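3-methylornithine synthase (Methanosarcina barkeri, PDB 3T7V) catalyses the radical-based isomerisation of L-lysine to (3R)-3-methyl-D-ornithine in pyrrolysine biosynthesis, using a [4Fe-4S] cluster and S-adenosyl-L-methionine. Local coordinates at residues A[57-61]-A[335-340]; A[100-104]-A[135-139]; A[198-203]-A[229-233]. All coordinates share one frame; numbering follows the deposited sequence.

Interaction 1. Residues A[57-61]-A[335-340]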
ATOM      1  N   ASN A  57     -14.523 -15.031   1.191  1.00 23.16           N
ATOM      2  CA  ASN A  57     -15.104 -13.710   1.007  1.00 21.62           C
ATOM      3  C   ASN A  57     -14.734 -12.775   2.141  1.00 19.77           C
ATOM      4  O   ASN A  57     -15.428 -11.777   2.302  1.00 21.65           O
ATOM      5  CB  ASN A  57     -16.629 -13.762   0.879  1.00 25.86           C
ATOM      6  CG  ASN A  57     -17.333 -14.092   2.189  1.00 28.25           C
ATOM      7  OD1 ASN A  57     -16.793 -14.786   3.070  1.00 28.88           O
ATOM      8  ND2 ASN A  57     -18.546 -13.534   2.349  1.00 28.24           N
ATOM      9  N   ARG A  58     -13.656 -13.060   2.865  1.00 20.04           N
ATOM     10  CA  ARG A  58     -13.272 -12.288   4.033  1.00 19.94           C
ATOM     11  C   ARG A  58     -12.186 -11.273   3.680  1.00 18.83           C
ATOM     12  O   ARG A  58     -11.259 -11.579   2.969  1.00 23.50           O
ATOM     13  CB  ARG A  58     -12.827 -13.185   5.197  1.00 21.18           C
ATOM     14  CG  ARG A  58     -13.834 -14.281   5.618  1.00 24.78           C
ATOM     15  CD  ARG A  58     -15.215 -13.761   5.955  1.00 33.25           C
ATOM     16  NE  ARG A  58     -15.269 -13.194   7.308  1.00 41.30           N
ATOM     17  CZ  ARG A  58     -15.454 -13.856   8.465  1.00 34.08           C
ATOM     18  NH1 ARG A  58     -15.641 -15.200   8.505  1.00 42.52           N
ATOM     19  NH2 ARG A  58     -15.453 -13.140   9.598  1.00 32.36           N
ATOM     20  N   VAL A  59     -12.326 -10.042   4.175  1.00 16.94           N
ATOM     21  CA  VAL A  59     -11.446  -8.967   3.753  1.00 17.73           C
ATOM     22  C   VAL A  59     -10.842  -8.354   5.016  1.00 15.38           C
ATOM     23  O   VAL A  59     -11.490  -8.222   6.066  1.00 18.42           O
ATOM     24  CB  VAL A  59     -12.340  -7.880   3.010  1.00 20.78           C
ATOM     25  CG1 VAL A  59     -11.492  -6.639   2.673  1.00 21.57           C
ATOM     26  CG2 VAL A  59     -12.974  -8.476   1.771  1.00 24.51           C
ATOM     27  N   PHE A  60      -9.585  -7.908   4.906  1.00 15.26           N
ATOM     28  CA  PHE A  60      -8.895  -7.223   6.002  1.00 13.96           C
ATOM     29  C   PHE A  60      -9.034  -5.710   5.807  1.00 14.77           C
ATOM     30  O   PHE A  60      -9.232  -5.250   4.665  1.00 14.86           O
ATOM     31  CB  PHE A  60      -7.406  -7.638   6.030  1.00 15.40           C
ATOM     32  CG  PHE A  60      -7.191  -9.104   6.225  1.00 16.43           C
ATOM     33  CD1 PHE A  60      -7.631  -9.702   7.385  1.00 17.70           C
ATOM     34  CD2 PHE A  60      -6.583  -9.861   5.241  1.00 19.49           C
ATOM     35  CE1 PHE A  60      -7.464 -11.108   7.554  1.00 19.91           C
ATOM     36  CE2 PHE A  60      -6.333 -11.243   5.434  1.00 21.32           C
ATOM     37  CZ  PHE A  60      -6.799 -11.818   6.589  1.00 20.66           C
ATOM     38  N   LEU A  61      -8.962  -4.950   6.890  1.00 13.02           N
ATOM     39  CA  LEU A  61      -9.234  -3.489   6.895  1.00 13.17           C
ATOM     40  C   LEU A  61      -8.080  -2.758   7.590  1.00 13.56           C
ATOM     41  O   LEU A  61      -7.749  -3.061   8.746  1.00 14.89           O
ATOM     42  CB  LEU A  61     -10.522  -3.173   7.617  1.00 15.84           C
ATOM     43  CG  LEU A  61     -11.733  -3.898   7.088  1.00 17.33           C
ATOM     44  CD1 LEU A  61     -12.945  -3.722   8.032  1.00 20.44           C
ATOM     45  CD2 LEU A  61     -12.060  -3.408   5.681  1.00 18.58           C
ATOM     46  N   GLY A 335     -21.197  -8.923  -1.082  1.00 26.49           N
ATOM     47  CA  GLY A 335     -21.167 -10.282  -0.555  1.00 28.64           C
ATOM     48  C   GLY A 335     -19.910 -10.654   0.184  1.00 27.85           C
ATOM     49  O   GLY A 335     -19.570 -11.864   0.311  1.00 25.96           O
ATOM     50  N   MET A 336     -19.226  -9.632   0.683  1.00 25.48           N
ATOM     51  CA  MET A 336     -17.946  -9.882   1.394  1.00 21.51           C
ATOM     52  C   MET A 336     -18.123  -9.444   2.828  1.00 22.58           C
ATOM     53  O   MET A 336     -19.046  -8.680   3.142  1.00 26.13           O
ATOM     54  CB  MET A 336     -16.792  -9.144   0.704  1.00 21.37           C
ATOM     55  CG  MET A 336     -16.584  -9.704  -0.736  1.00 24.90           C
ATOM     56  SD  MET A 336     -15.184  -8.894  -1.485  1.00 28.80           S
ATOM     57  CE  MET A 336     -13.971 -10.232  -1.235  1.00 27.15           C
ATOM     58  N   LYS A 337     -17.196  -9.860   3.683  1.00 20.27           N
ATOM     59  CA  LYS A 337     -17.292  -9.604   5.165  1.00 21.81           C
ATOM     60  C   LYS A 337     -15.916  -9.337   5.758  1.00 21.07           C
ATOM     61  O   LYS A 337     -14.952  -9.947   5.327  1.00 20.99           O
ATOM     62  CB  LYS A 337     -17.943 -10.847   5.855  1.00 26.77           C
ATOM     63  CG  LYS A 337     -18.183 -10.829   7.352  1.00 38.30           C
ATOM     64  CD  LYS A 337     -18.831 -12.153   7.805  1.00 43.13           C
ATOM     65  CE  LYS A 337     -19.000 -12.240   9.346  1.00 38.33           C
ATOM     66  NZ  LYS A 337     -19.564 -10.984   9.926  1.00 51.92           N
ATOM     67  N   PRO A 338     -15.822  -8.482   6.768  1.00 20.20           N
ATOM     68  CA  PRO A 338     -14.533  -8.430   7.418  1.00 18.75           C
ATOM     69  C   PRO A 338     -14.089  -9.743   7.987  1.00 19.93           C
ATOM     70  O   PRO A 338     -14.909 -10.495   8.558  1.00 20.74           O
ATOM     71  CB  PRO A 338     -14.700  -7.333   8.481  1.00 21.15           C
ATOM     72  CG  PRO A 338     -15.846  -6.514   8.027  1.00 23.13           C
ATOM     73  CD  PRO A 338     -16.774  -7.510   7.326  1.00 21.17           C
ATOM     74  N   ALA A 339     -12.764 -10.010   7.867  1.00 17.12           N
ATOM     75  CA  ALA A 339     -12.140 -11.193   8.440  1.00 18.76           C
ATOM     76  C   ALA A 339     -12.094 -11.186   9.984  1.00 17.39           C
ATOM     77  O   ALA A 339     -12.178 -10.129  10.654  1.00 19.25           O
ATOM     78  CB  ALA A 339     -10.714 -11.331   7.894  1.00 21.41           C
ATOM     79  N   ARG A 340     -11.843 -12.386  10.552  1.00 20.64           N
ATOM     80  CA  ARG A 340     -11.584 -12.477  11.994  1.00 19.13           C
ATOM     81  C   ARG A 340     -10.150 -11.961  12.262  1.00 20.91           C
ATOM     82  O   ARG A 340      -9.251 -12.127  11.417  1.00 19.12           O
ATOM     83  CB  ARG A 340     -11.578 -13.919  12.442  1.00 21.22           C
ATOM     84  CG  ARG A 340     -12.986 -14.543  12.519  1.00 25.33           C
ATOM     85  CD  ARG A 340     -12.852 -15.848  13.286  1.00 25.58           C
ATOM     86  NE  ARG A 340     -14.139 -16.540  13.246  1.00 28.48           N
ATOM     87  CZ  ARG A 340     -14.382 -17.621  13.953  1.00 26.92           C
ATOM     88  NH1 ARG A 340     -13.431 -18.087  14.776  1.00 29.58           N
ATOM     89  NH2 ARG A 340     -15.582 -18.193  13.841  1.00 27.90           N
TER

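Interaction 2. Residues A[100-104]-A[135-139]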
ATOM      1  N   CYS A 100      -6.576   8.042  17.985  1.00 16.50           N
ATOM      2  CA  CYS A 100      -6.626   6.646  18.446  1.00 18.48           C
ATOM      3  C   CYS A 100      -7.992   6.342  19.123  1.00 18.50           C
ATOM      4  O   CYS A 100      -8.539   5.234  18.948  1.00 19.10           O
ATOM      5  CB  CYS A 100      -5.546   6.318  19.469  1.00 19.42           C
ATOM      6  SG  CYS A 100      -3.941   6.164  18.661  1.00 23.76           S
ATOM      7  N   LYS A 101      -8.519   7.279  19.918  1.00 18.11           N
ATOM      8  CA  LYS A 101      -9.780   7.002  20.651  1.00 18.64           C
ATOM      9  C   LYS A 101     -10.878   6.690  19.628  1.00 21.52           C
ATOM     10  O   LYS A 101     -11.762   5.853  19.905  1.00 23.90           O
ATOM     11  CB  LYS A 101     -10.168   8.172  21.513  1.00 21.76           C
ATOM     12  CG  LYS A 101      -9.265   8.190  22.739  1.00 28.40           C
ATOM     13  CD  LYS A 101      -9.690   9.267  23.755  1.00 34.13           C
ATOM     14  CE  LYS A 101      -8.582   9.648  24.732  1.00 38.74           C
ATOM     15  NZ  LYS A 101      -9.143  10.719  25.654  1.00 48.47           N
ATOM     16  N   THR A 102     -10.833   7.317  18.442  1.00 18.28           N
ATOM     17  CA  THR A 102     -11.903   7.138  17.508  1.00 20.64           C
ATOM     18  C   THR A 102     -11.782   5.801  16.779  1.00 21.33           C
ATOM     19  O   THR A 102     -12.710   5.394  16.106  1.00 26.75           O
ATOM     20  CB  THR A 102     -11.984   8.296  16.436  1.00 23.67           C
ATOM     21  OG1 THR A 102     -10.840   8.287  15.576  1.00 23.99           O
ATOM     22  CG2 THR A 102     -12.021   9.631  17.080  1.00 24.48           C
ATOM     23  N   LEU A 103     -10.619   5.121  16.905  1.00 19.04           N
ATOM     24  CA  LEU A 103     -10.343   3.885  16.179  1.00 19.25           C
ATOM     25  C   LEU A 103     -10.672   2.659  17.032  1.00 17.73           C
ATOM     26  O   LEU A 103     -10.873   1.524  16.503  1.00 19.53           O
ATOM     27  CB  LEU A 103      -8.839   3.809  15.793  1.00 21.89           C
ATOM     28  CG  LEU A 103      -8.518   4.926  14.818  1.00 22.83           C
ATOM     29  CD1 LEU A 103      -7.077   4.807  14.468  1.00 25.36           C
ATOM     30  CD2 LEU A 103      -9.412   4.924  13.594  1.00 27.66           C
ATOM     31  N   LYS A 104     -10.711   2.864  18.366  1.00 18.26           N
ATOM     32  CA  LYS A 104     -10.830   1.683  19.277  1.00 17.25           C
ATOM     33  C   LYS A 104     -12.180   1.036  19.057  1.00 17.85           C
ATOM     34  O   LYS A 104     -13.218   1.686  19.184  1.00 23.40           O
ATOM     35  CB  LYS A 104     -10.709   2.178  20.723  1.00 18.07           C
ATOM     36  CG  LYS A 104      -9.286   2.636  21.008  1.00 17.41           C
ATOM     37  CD  LYS A 104      -9.205   3.184  22.460  1.00 18.25           C
ATOM     38  CE  LYS A 104      -7.874   3.897  22.618  1.00 21.15           C
ATOM     39  NZ  LYS A 104      -7.700   4.345  24.013  1.00 22.88           N
ATOM     40  N   VAL A 135       0.966   4.695  20.355  1.00 13.58           N
ATOM     41  CA  VAL A 135      -0.120   4.107  19.592  1.00 13.92           C
ATOM     42  C   VAL A 135      -0.360   2.620  19.940  1.00 13.67           C
ATOM     43  O   VAL A 135      -1.513   2.158  20.028  1.00 14.09           O
ATOM     44  CB  VAL A 135       0.168   4.255  18.062  1.00 13.22           C
ATOM     45  CG1 VAL A 135      -0.920   3.517  17.253  1.00 15.05           C
ATOM     46  CG2 VAL A 135       0.215   5.781  17.707  1.00 15.23           C
ATOM     47  N   LYS A 136       0.699   1.829  20.159  1.00 12.75           N
ATOM     48  CA  LYS A 136       0.529   0.406  20.495  1.00 13.52           C
ATOM     49  C   LYS A 136      -0.165   0.329  21.869  1.00 13.84           C
ATOM     50  O   LYS A 136      -1.045  -0.514  22.073  1.00 15.69           O
ATOM     51  CB  LYS A 136       1.875  -0.286  20.530  1.00 13.98           C
ATOM     52  CG  LYS A 136       1.753  -1.805  20.566  1.00 15.24           C
ATOM     53  CD  LYS A 136       1.368  -2.311  19.186  1.00 15.74           C
ATOM     54  CE  LYS A 136       1.388  -3.801  19.223  1.00 15.70           C
ATOM     55  NZ  LYS A 136       1.188  -4.300  17.785  1.00 18.06           N
ATOM     56  N   GLU A 137       0.248   1.200  22.816  1.00 14.00           N
ATOM     57  CA  GLU A 137      -0.390   1.177  24.154  1.00 15.25           C
ATOM     58  C   GLU A 137      -1.876   1.553  24.089  1.00 17.25           C
ATOM     59  O   GLU A 137      -2.690   1.001  24.852  1.00 20.93           O
ATOM     60  CB  GLU A 137       0.336   2.156  25.075  1.00 17.48           C
ATOM     61  CG  GLU A 137       1.682   1.670  25.586  1.00 22.31           C
ATOM     62  CD  GLU A 137       2.365   2.765  26.420  1.00 31.24           C
ATOM     63  OE1 GLU A 137       1.860   3.963  26.496  1.00 36.70           O
ATOM     64  OE2 GLU A 137       3.433   2.432  26.957  1.00 40.17           O
ATOM     65  N   GLU A 138      -2.224   2.492  23.206  1.00 15.24           N
ATOM     66  CA  GLU A 138      -3.611   2.953  23.044  1.00 14.54           C
ATOM     67  C   GLU A 138      -4.445   1.928  22.359  1.00 15.44           C
ATOM     68  O   GLU A 138      -5.587   1.629  22.792  1.00 17.39           O
ATOM     69  CB  GLU A 138      -3.690   4.249  22.214  1.00 17.10           C
ATOM     70  CG  GLU A 138      -3.170   5.471  22.969  1.00 20.65           C
ATOM     71  CD  GLU A 138      -3.948   5.818  24.235  1.00 26.51           C
ATOM     72  OE1 GLU A 138      -3.302   6.251  25.197  1.00 39.20           O
ATOM     73  OE2 GLU A 138      -5.211   5.610  24.314  1.00 35.00           O
ATOM     74  N   LEU A 139      -3.919   1.338  21.272  1.00 15.06           N
ATOM     75  CA  LEU A 139      -4.787   0.497  20.428  1.00 14.98           C
ATOM     76  C   LEU A 139      -4.618  -1.002  20.551  1.00 15.76           C
ATOM     77  O   LEU A 139      -5.538  -1.767  20.289  1.00 15.61           O
ATOM     78  CB  LEU A 139      -4.519   0.855  18.921  1.00 17.84           C
ATOM     79  CG  LEU A 139      -4.846   2.286  18.534  1.00 17.48           C
ATOM     80  CD1 LEU A 139      -4.490   2.496  17.032  1.00 19.25           C
ATOM     81  CD2 LEU A 139      -6.310   2.540  18.805  1.00 20.24           C
TER

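Interaction 3. Residues A[198-203]-A[229-233]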
ATOM      1  N   LYS A 198      12.842  -7.736   8.051  1.00 13.22           N
ATOM      2  CA  LYS A 198      12.360  -9.158   8.106  1.00 14.22           C
ATOM      3  C   LYS A 198      13.229  -9.902   9.172  1.00 14.71           C
ATOM      4  O   LYS A 198      12.712 -10.721   9.946  1.00 17.84           O
ATOM      5  CB  LYS A 198      12.502  -9.809   6.758  1.00 19.42           C
ATOM      6  CG  LYS A 198      11.376  -9.423   5.847  1.00 27.71           C
ATOM      7  CD  LYS A 198      10.317 -10.550   5.835  1.00 43.61           C
ATOM      8  CE  LYS A 198      10.397 -11.360   4.551  1.00 54.95           C
ATOM      9  NZ  LYS A 198       9.369 -12.433   4.557  1.00 71.84           N
ATOM     10  N   GLN A 199      14.537  -9.596   9.250  1.00 14.96           N
ATOM     11  CA  GLN A 199      15.371 -10.297  10.252  1.00 16.39           C
ATOM     12  C   GLN A 199      14.957  -9.983  11.675  1.00 14.59           C
ATOM     13  O   GLN A 199      15.174 -10.790  12.619  1.00 18.86           O
ATOM     14  CB  GLN A 199      16.835  -9.884  10.039  1.00 18.38           C
ATOM     15  CG  GLN A 199      17.367 -10.505   8.776  1.00 22.61           C
ATOM     16  CD  GLN A 199      18.682  -9.930   8.305  1.00 29.69           C
ATOM     17  OE1 GLN A 199      19.242 -10.399   7.303  1.00 52.48           O
ATOM     18  NE2 GLN A 199      19.231  -8.988   9.056  1.00 33.87           N
ATOM     19  N   GLN A 200      14.447  -8.765  11.925  1.00 15.28           N
ATOM     20  CA  GLN A 200      13.962  -8.390  13.252  1.00 14.48           C
ATOM     21  C   GLN A 200      12.556  -8.862  13.576  1.00 14.08           C
ATOM     22  O   GLN A 200      12.048  -8.677  14.674  1.00 15.82           O
ATOM     23  CB  GLN A 200      13.994  -6.873  13.358  1.00 16.45           C
ATOM     24  CG  GLN A 200      15.387  -6.272  13.442  1.00 18.55           C
ATOM     25  CD  GLN A 200      16.171  -6.744  14.681  1.00 18.72           C
ATOM     26  OE1 GLN A 200      15.633  -6.905  15.779  1.00 20.66           O
ATOM     27  NE2 GLN A 200      17.485  -6.830  14.521  1.00 23.74           N
ATOM     28  N   GLY A 201      11.960  -9.497  12.581  1.00 13.64           N
ATOM     29  CA  GLY A 201      10.632 -10.074  12.760  1.00 13.52           C
ATOM     30  C   GLY A 201       9.461  -9.378  12.072  1.00 13.12           C
ATOM     31  O   GLY A 201       8.316  -9.862  12.146  1.00 15.19           O
ATOM     32  N   TYR A 202       9.742  -8.229  11.454  1.00 12.53           N
ATOM     33  CA  TYR A 202       8.644  -7.567  10.718  1.00 11.81           C
ATOM     34  C   TYR A 202       8.130  -8.383   9.550  1.00 12.40           C
ATOM     35  O   TYR A 202       8.889  -9.119   8.905  1.00 15.07           O
ATOM     36  CB  TYR A 202       9.183  -6.253  10.079  1.00 11.84           C
ATOM     37  CG  TYR A 202       9.450  -5.100  10.969  1.00 11.03           C
ATOM     38  CD1 TYR A 202       8.450  -4.100  11.116  1.00 11.79           C
ATOM     39  CD2 TYR A 202      10.692  -4.910  11.588  1.00 11.11           C
ATOM     40  CE1 TYR A 202       8.696  -2.964  11.824  1.00 12.38           C
ATOM     41  CE2 TYR A 202      10.928  -3.741  12.302  1.00 11.62           C
ATOM     42  CZ  TYR A 202       9.940  -2.806  12.432  1.00 11.55           C
ATOM     43  OH  TYR A 202      10.221  -1.666  13.106  1.00 14.47           O
ATOM     44  N   CYS A 203       6.841  -8.191   9.263  1.00 12.22           N
ATOM     45  CA  CYS A 203       6.337  -8.494   7.931  1.00 12.42           C
ATOM     46  C   CYS A 203       6.637  -7.257   7.046  1.00 12.51           C
ATOM     47  O   CYS A 203       6.709  -6.148   7.601  1.00 11.84           O
ATOM     48  CB  CYS A 203       4.803  -8.654   8.006  1.00 13.63           C
ATOM     49  SG  CYS A 203       4.311 -10.159   8.755  1.00 21.14           S
ATOM     50  N   ASN A 229      12.457 -10.976  -2.914  1.00 30.98           N
ATOM     51  CA  ASN A 229      12.576 -10.732  -1.475  1.00 42.15           C
ATOM     52  C   ASN A 229      11.442 -11.324  -0.555  1.00 38.65           C
ATOM     53  O   ASN A 229      11.429 -11.121   0.669  1.00 46.83           O
ATOM     54  CB  ASN A 229      12.712  -9.214  -1.294  1.00 48.76           C
ATOM     55  CG  ASN A 229      13.630  -8.576  -2.364  1.00 47.28           C
ATOM     56  OD1 ASN A 229      13.167  -7.875  -3.288  1.00 56.08           O
ATOM     57  ND2 ASN A 229      14.941  -8.853  -2.253  1.00 35.77           N
ATOM     58  N   ASP A 230      10.509 -12.075  -1.125  1.00 34.15           N
ATOM     59  CA  ASP A 230       9.482 -12.778  -0.325  1.00 34.64           C
ATOM     60  C   ASP A 230       8.641 -11.827   0.579  1.00 28.09           C
ATOM     61  O   ASP A 230       8.537 -11.975   1.807  1.00 30.27           O
ATOM     62  CB  ASP A 230      10.127 -13.911   0.520  1.00 46.80           C
ATOM     63  CG  ASP A 230       9.126 -14.945   0.992  1.00 57.18           C
ATOM     64  OD1 ASP A 230       8.160 -15.223   0.246  1.00 53.10           O
ATOM     65  OD2 ASP A 230       9.324 -15.508   2.108  1.00 78.06           O
ATOM     66  N   PRO A 231       8.070 -10.791  -0.008  1.00 18.47           N
ATOM     67  CA  PRO A 231       7.281  -9.853   0.810  1.00 17.11           C
ATOM     68  C   PRO A 231       5.984 -10.502   1.287  1.00 15.99           C
ATOM     69  O   PRO A 231       5.421 -11.405   0.663  1.00 18.87           O
ATOM     70  CB  PRO A 231       6.982  -8.725  -0.162  1.00 19.52           C
ATOM     71  CG  PRO A 231       6.961  -9.412  -1.481  1.00 20.13           C
ATOM     72  CD  PRO A 231       8.014 -10.473  -1.429  1.00 20.55           C
ATOM     73  N   ASP A 232       5.477  -9.996   2.410  1.00 13.71           N
ATOM     74  CA  ASP A 232       4.199 -10.462   2.989  1.00 14.16           C
ATOM     75  C   ASP A 232       2.963  -9.829   2.356  1.00 14.87           C
ATOM     76  O   ASP A 232       1.882 -10.408   2.362  1.00 16.19           O
ATOM     77  CB  ASP A 232       4.227 -10.220   4.496  1.00 15.79           C
ATOM     78  CG  ASP A 232       5.437 -10.873   5.116  1.00 19.21           C
ATOM     79  OD1 ASP A 232       5.330 -12.094   5.350  1.00 25.18           O
ATOM     80  OD2 ASP A 232       6.554 -10.244   5.257  1.00 18.09           O
ATOM     81  N   MET A 233       3.151  -8.652   1.755  1.00 12.65           N
ATOM     82  CA  MET A 233       2.100  -7.867   1.144  1.00 11.87           C
ATOM     83  C   MET A 233       2.750  -7.201  -0.063  1.00 12.31           C
ATOM     84  O   MET A 233       3.909  -6.764  -0.014  1.00 13.04           O
ATOM     85  CB  MET A 233       1.560  -6.811   2.149  1.00 13.88           C
ATOM     86  CG  MET A 233       0.420  -5.993   1.595  1.00 15.67           C
ATOM     87  SD  MET A 233      -0.278  -5.070   2.976  1.00 22.29           S
ATOM     88  CE  MET A 233      -1.495  -4.145   2.134  1.00 26.13           C
TER

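Interaction 1. Residues A[57-61]-A[335-340]
Arg-58 and Val-59 pair in parallel register with Lys-337 and Pro-338, joined by alternating backbone bonds: Lys-337 N gives to Asn-57 O, Val-59 N to Lys-337 O, and Ala-339 N to Val-59 O (2.8 Å). Pro-338 has no N-H to offer, but its CA lies 3.3 Å from Val-59 O in a CA-H...O contact beside the bond from Ala-339. At the start of the pairing Asn-57 ND2 reaches Gly-335 O, 2.8 Å away and in the plane of the amide, through an almost straight bond (175° at the hydrogen). Gly-335 closes the helix 324-334 in a Schellman motif, so this amide grips the turn that leads into the short strand.

The main side-chain clasp is made by Arg-58. Its chain is bent twice, with chi2 -55° and chi3 -80°, and this folds the guanidinium back over the partner strand. NE and NH2 both donate to Pro-338 O, at 3.0 and 2.9 Å, with the oxygen in the guanidinium plane. The NH2 bond lies in the carbonyl plane, whereas NE comes from above it. Lys-337 runs alongside in the same direction and lays its CD over one guanidinium face.

Three apolar contacts accompany these bonds. Val-59 CG2 meets Met-336 CE at 3.6 Å where the two side chains cross nearly at right angles, Leu-61 CD1 touches the Pro-338 ring, and Ala-339 CB lies tight against Phe-60 CD1 and CE1, 3.3 Å from CE1. His-109 hydrogen-bonds through its ring nitrogens to Leu-61 N and Ala-339 O, so one imidazole bridges the two segments.

The aliphatic part of Lys-337 thus covers the guanidinium while the like-charged Arg-58 NH2 and Lys-337 NZ stay 4.7 Å apart, and the double grip on one carbonyl probably limits rotation of the arginine head and fixes the C-terminal strand against the first barrel strand.

Interaction 2. Residues A[100-104]-A[135-139]
Leu-139 turns its CD2 methyl into the angle between Cys-100 and Lys-104, so that one branch of a leucine touches three residues of the facing segment. CD2 lies 3.5 Å from Cys-100 O and 3.7 Å from Lys-104 CG, and also meets Leu-103 CB. The sulfur of Cys-100 sits beside the base of the same leucine, 4.0 Å from Leu-139 CG, and Cys-100 CB rests on Glu-138 CB at 3.9 Å. Val-135, one turn earlier, adds its CG1 to the Cys-100 SG contacts, at 4.3 Å.

On the outer side the contact is polar. Lys-104 is fully extended beyond CG, which carries its ammonium group across to helix 126-139, while Glu-138 bends at chi2 (-62°) and turns its carboxylate back to meet it. The two chains cross at a slant, and Lys-104 NZ bonds to Glu-138 OE2 at 2.8 Å, approaching nearly in line with the C-O bond. Lys-104 CE also passes 3.2 Å from Glu-138 O, so the lysine stem lies against the end of that helix. Replacing Glu-138 with an alanine would probably leave the Lys-104 ammonium without its mate across the contact and let the long side chain swing away from Leu-139.

Toward the sheet, Leu-103 reaches Cys-63 and Ile-65 of strand 58-68, while Val-135 and Leu-139 reach strand 110-115. The apolar side toward the strands fits neighbouring outer helices of the TIM-barrel-like radical SAM core; here a salt bridge closes the solvent-facing side.

Interaction 3. Residues A[198-203]-A[229-233]
Asp-232 and Lys-198 meet where two beta-alpha units of the barrel-like radical SAM core adjoin: helix 187-200 ends and strand 203-210 starts on one side, and the loop entering strand 233-238 lies on the other. The two side chains approach from opposite directions. Lys-198, bent at chi2 (-99°) and chi3 (-104°), brings NZ to Asp-230 O, where it forms a 2.9 Å hydrogen bond. The carboxylates of Asp-230 and Asp-232 join it only through long ion pairs, with NZ 3.6 Å from Asp-232 OD2, and the three residues make a salt-bridge network.

Both acids have other partners. Asp-230 OD1 forms a salt bridge with Arg-272, and Asp-232 OD2 accepts from Val-204 N, in strand 203-210, beside the strand that starts just after Asp-232. The ammonium is therefore likely to balance charge shared among several groups rather than serve one carboxylate.

Cys-203 completes the contact from the start of its strand. Its CB packs on the Asp-232 carboxyl carbon, and Cys-203 CA comes within 3.2 Å of Asp-232 OD2.

In the fold
Along the chain, interaction 1 closes the widest loop, and interactions 2 and 3 lie inside it in series. Their centres stand 22 to 24 Å apart and their nearest atoms about 8 to 10 Å, so none touches another. All three belong to one curled parallel sheet and its helices. Interaction 1 adds the C-terminal strand 337-338 to strand 58-68; helix 93-103, next after that strand, enters interaction 2 with helix 126-139; interaction 3 joins the end of helix 187-200 and the start of strand 203-210 to the loop entering strand 233-238. Together they bind separate sectors of the barrel-like wall around the active-site pocket, with side chains measured about 11 to 14 Å from the bound 5-amino-D-isoleucine.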